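Side-chain contacts in EH1AB1 (Metagenome, PDB 6I8F), which hydrolyses esters, probably through a serine nucleophile carried on the alpha/beta-hydrolase fold: residues A[279-282]-A[283-287]; A[48-51]-A[52-56]. One frame throughout, in Å; residues are numbered along the deposited sequence.

Interaction 1 of 2, residues A[279-282]-A[283-287]; sequences YADR and LIEAG
Leu283 lays its CD1 methyl against the ring of Tyr279 one helical turn earlier, 3.8 Å from CD2 and almost as near to CE2, the two side chains crossing obliquely. Tyr279 reaches that spot because its CG stands anti to the backbone N (chi1 -157°), which swings the ring alongside the next turn. This is the tight, buried flank: Phe256 meets the ring edge-to-face, and the phenol OH is bonded to Gln186. Underneath, the backbone ladder holds the turn, with Leu283 N giving a bond of 3.0 Å to Tyr279 O and Ile284 N one of 2.8 Å to Ala280 O. The other flank is more open, Glu285 being exposed and Asp281 partly so, and it is held by polar bonds and not by apolar packing. Glu285 is bent at chi2 (139°), which folds its carboxylate back until OE2 lies 3.7 Å from Asp281 CB. Two acids then sit close, Asp281 OD1 and Glu285 OE2 4.6 Å apart, a pairing that would probably be unfavourable alone; Arg277 of the second subunit makes salt bridges to both and probably offsets the repulsion. The ladder slackens toward the end, where Ala286 N to Arg282 O is 3.1 Å with an N-H...O angle of 140°, and Gly287, with positive phi, closes the helix in a Schellman motif. Within the beta-alpha-beta unit, helix 273-285 packs Ala280 and Leu283 onto strands 262-267 and 290-296, Tyr279 and Leu283 also reach strand 198-202, and the acidic flank faces the second subunit.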
# COMPACT_ATOMS: atom_id res chain seq x y z
N TYR A 279 -14.86 -3.12 -1.00
CA TYR A 279 -14.50 -3.73 0.30
C TYR A 279 -13.48 -2.85 1.05
O TYR A 279 -13.63 -2.58 2.26
CB TYR A 279 -14.02 -5.17 0.10
CG TYR A 279 -14.16 -6.01 1.34
CD1 TYR A 279 -15.38 -6.59 1.67
CD2 TYR A 279 -13.10 -6.19 2.21
CE1 TYR A 279 -15.53 -7.35 2.82
CE2 TYR A 279 -13.24 -6.94 3.37
CZ TYR A 279 -14.45 -7.53 3.67
OH TYR A 279 -14.60 -8.26 4.82
N ALA A 280 -12.47 -2.38 0.33
CA ALA A 280 -11.46 -1.47 0.90
C ALA A 280 -12.12 -0.17 1.37
O ALA A 280 -11.81 0.34 2.43
CB ALA A 280 -10.37 -1.20 -0.12
N ASP A 281 -13.05 0.35 0.55
CA ASP A 281 -13.80 1.56 0.89
C ASP A 281 -14.55 1.39 2.22
O ASP A 281 -14.51 2.28 3.06
CB ASP A 281 -14.78 1.95 -0.23
CG ASP A 281 -14.11 2.51 -1.46
OD1 ASP A 281 -12.90 2.87 -1.38
OD2 ASP A 281 -14.77 2.54 -2.51
N ARG A 282 -15.21 0.24 2.42
CA ARG A 282 -15.97 -0.03 3.65
C ARG A 282 -15.00 -0.13 4.83
O ARG A 282 -15.30 0.39 5.94
CB ARG A 282 -16.82 -1.30 3.55
CG ARG A 282 -17.89 -1.29 2.47
CD ARG A 282 -19.30 -0.89 2.87
NE ARG A 282 -19.67 -1.12 4.27
CZ ARG A 282 -20.62 -1.95 4.71
NH1 ARG A 282 -21.17 -2.85 3.92
NH2 ARG A 282 -21.01 -1.87 5.97
N LEU A 283 -13.85 -0.79 4.61
CA LEU A 283 -12.84 -0.89 5.66
C LEU A 283 -12.36 0.52 6.04
O LEU A 283 -12.31 0.86 7.20
CB LEU A 283 -11.68 -1.78 5.20
CG LEU A 283 -11.99 -3.27 5.12
CD1 LEU A 283 -10.91 -4.00 4.33
CD2 LEU A 283 -12.16 -3.88 6.51
N ILE A 284 -12.05 1.35 5.04
CA ILE A 284 -11.49 2.70 5.29
C ILE A 284 -12.51 3.53 6.09
O ILE A 284 -12.17 4.16 7.09
CB ILE A 284 -11.07 3.37 3.97
CG1 ILE A 284 -9.82 2.70 3.40
CG2 ILE A 284 -10.85 4.87 4.14
CD1 ILE A 284 -9.66 2.87 1.91
N GLU A 285 -13.76 3.50 5.63
CA GLU A 285 -14.82 4.31 6.19
C GLU A 285 -15.14 3.89 7.63
O GLU A 285 -15.56 4.72 8.42
CB GLU A 285 -16.00 4.32 5.22
CG GLU A 285 -15.80 5.34 4.11
CD GLU A 285 -16.22 4.93 2.71
OE1 GLU A 285 -17.39 4.50 2.54
OE2 GLU A 285 -15.37 5.05 1.78
N ALA A 286 -14.88 2.62 7.98
CA ALA A 286 -15.07 2.12 9.34
C ALA A 286 -13.85 2.43 10.23
O ALA A 286 -13.81 2.02 11.37
CB ALA A 286 -15.31 0.64 9.31
N GLY A 287 -12.85 3.13 9.70
CA GLY A 287 -11.69 3.53 10.50
C GLY A 287 -10.70 2.40 10.69
O GLY A 287 -9.97 2.37 11.67

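Interaction 2 of 2, residues A[48-51]-A[52-56]; sequences KAVD and KMSED
Lys52 runs back along the helix beside Lys48, the two side chains pointing the same way, with Lys52 CE 4.0 Å from Lys48 CG. CG, CD and CE of Lys52 run past Lys48 O, CE at 3.6 Å; the backbone bond here, Lys52 N to Lys48 O, is weak. The bend at the end of each chain leaves the two ammonium nitrogens, Lys48 NZ and Lys52 NZ, 4.6 Å apart.

Asp51 is the buried member. Its carbonyl takes a nearly straight bond from Glu55 N (172° at the hydrogen), while its OD1 accepts from Gly108 N and from a water at 2.7 Å. That water also lies 2.9 Å from Ser54 OG, tying the acid to the next turn. Val50 completes the group: its carbonyl O receives Ser54 N at 2.8 Å. Ser54 OG, placed beside its own backbone N by chi1 -62°, sits 3.1 Å from the same Val50 O.

The chemistry is therefore split. The lysine pair is an exposed like-charge neighbourhood, probably screened by solvent, whereas the bonds at Asp51 OD1 would favour its ionised form and fasten the helix to the loop at Gly108.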
# COMPACT_ATOMS: atom_id res chain seq x y z
N LYS A 48 -7.46 -31.44 -12.55
CA LYS A 48 -6.13 -32.01 -12.67
C LYS A 48 -5.35 -31.31 -13.78
O LYS A 48 -4.16 -31.02 -13.62
CB LYS A 48 -6.25 -33.51 -12.93
CG LYS A 48 -4.98 -34.29 -12.64
CD LYS A 48 -5.23 -35.74 -12.31
CE LYS A 48 -4.06 -36.62 -12.68
NZ LYS A 48 -4.11 -36.99 -14.12
N ALA A 49 -6.03 -31.02 -14.90
CA ALA A 49 -5.43 -30.41 -16.06
C ALA A 49 -5.07 -28.95 -15.78
O ALA A 49 -3.97 -28.51 -16.09
CB ALA A 49 -6.35 -30.52 -17.24
N VAL A 50 -6.03 -28.18 -15.23
CA VAL A 50 -5.83 -26.76 -15.03
C VAL A 50 -4.82 -26.54 -13.89
O VAL A 50 -4.07 -25.56 -13.92
CB VAL A 50 -7.15 -26.01 -14.78
CG1 VAL A 50 -6.91 -24.54 -14.47
CG2 VAL A 50 -8.10 -26.13 -15.96
N ASP A 51 -4.80 -27.44 -12.90
CA ASP A 51 -3.84 -27.34 -11.79
C ASP A 51 -2.41 -27.43 -12.33
O ASP A 51 -1.55 -26.67 -11.90
CB ASP A 51 -4.11 -28.38 -10.70
CG ASP A 51 -5.27 -28.01 -9.78
OD1 ASP A 51 -5.78 -26.87 -9.90
OD2 ASP A 51 -5.65 -28.86 -8.94
N LYS A 52 -2.15 -28.34 -13.28
CA LYS A 52 -0.81 -28.47 -13.87
C LYS A 52 -0.44 -27.18 -14.62
O LYS A 52 0.68 -26.76 -14.57
CB LYS A 52 -0.73 -29.67 -14.82
CG LYS A 52 -0.57 -31.01 -14.13
CD LYS A 52 -0.94 -32.18 -15.03
CE LYS A 52 -1.48 -33.38 -14.29
NZ LYS A 52 -0.39 -34.26 -13.81
N MET A 53 -1.40 -26.60 -15.34
CA MET A 53 -1.19 -25.34 -16.04
C MET A 53 -0.89 -24.22 -15.04
O MET A 53 -0.03 -23.39 -15.30
CB MET A 53 -2.43 -24.97 -16.86
CG MET A 53 -2.70 -25.92 -18.00
SD MET A 53 -4.26 -25.49 -18.80
CE MET A 53 -3.72 -24.09 -19.78
N SER A 54 -1.61 -24.20 -13.91
CA SER A 54 -1.39 -23.20 -12.87
C SER A 54 0.00 -23.38 -12.26
O SER A 54 0.73 -22.41 -12.15
CB SER A 54 -2.46 -23.24 -11.82
OG SER A 54 -3.71 -22.93 -12.41
N GLU A 55 0.38 -24.61 -11.91
CA GLU A 55 1.73 -24.87 -11.41
C GLU A 55 2.79 -24.32 -12.38
O GLU A 55 3.78 -23.72 -11.95
CB GLU A 55 1.99 -26.37 -11.27
CG GLU A 55 1.37 -26.96 -10.04
CD GLU A 55 1.95 -28.32 -9.67
OE1 GLU A 55 3.21 -28.45 -9.62
OE2 GLU A 55 1.14 -29.23 -9.43
N ASP A 56 2.59 -24.58 -13.68
CA ASP A 56 3.58 -24.26 -14.71
C ASP A 56 3.48 -22.79 -15.13
O ASP A 56 4.27 -22.35 -15.96
CB ASP A 56 3.43 -25.21 -15.91
CG ASP A 56 4.66 -25.27 -16.81
OD1 ASP A 56 5.81 -25.13 -16.29
OD2 ASP A 56 4.47 -25.43 -18.04
O HOH W 1 -5.53 -24.33 -10.71

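How the interactions relate
Interaction 2 comes first along the chain, on helix 43-55 ahead of the first strand of the sheet; interaction 1 follows much later, on helix 273-285 between strands 262-267 and 290-296. Their centres lie 35 Å apart, the nearest atoms about 24 Å, on opposite sides of the chain's centre, and they do not touch. Each lies within the C-terminal part of a single helix, but they share neither helix nor strand. The later one belongs to the sheet's edge and to the interface with the second subunit, whereas the earlier one sits at the surface, clear of the partner chain, and leans on the loop around Gly108. They are thus independent local contacts.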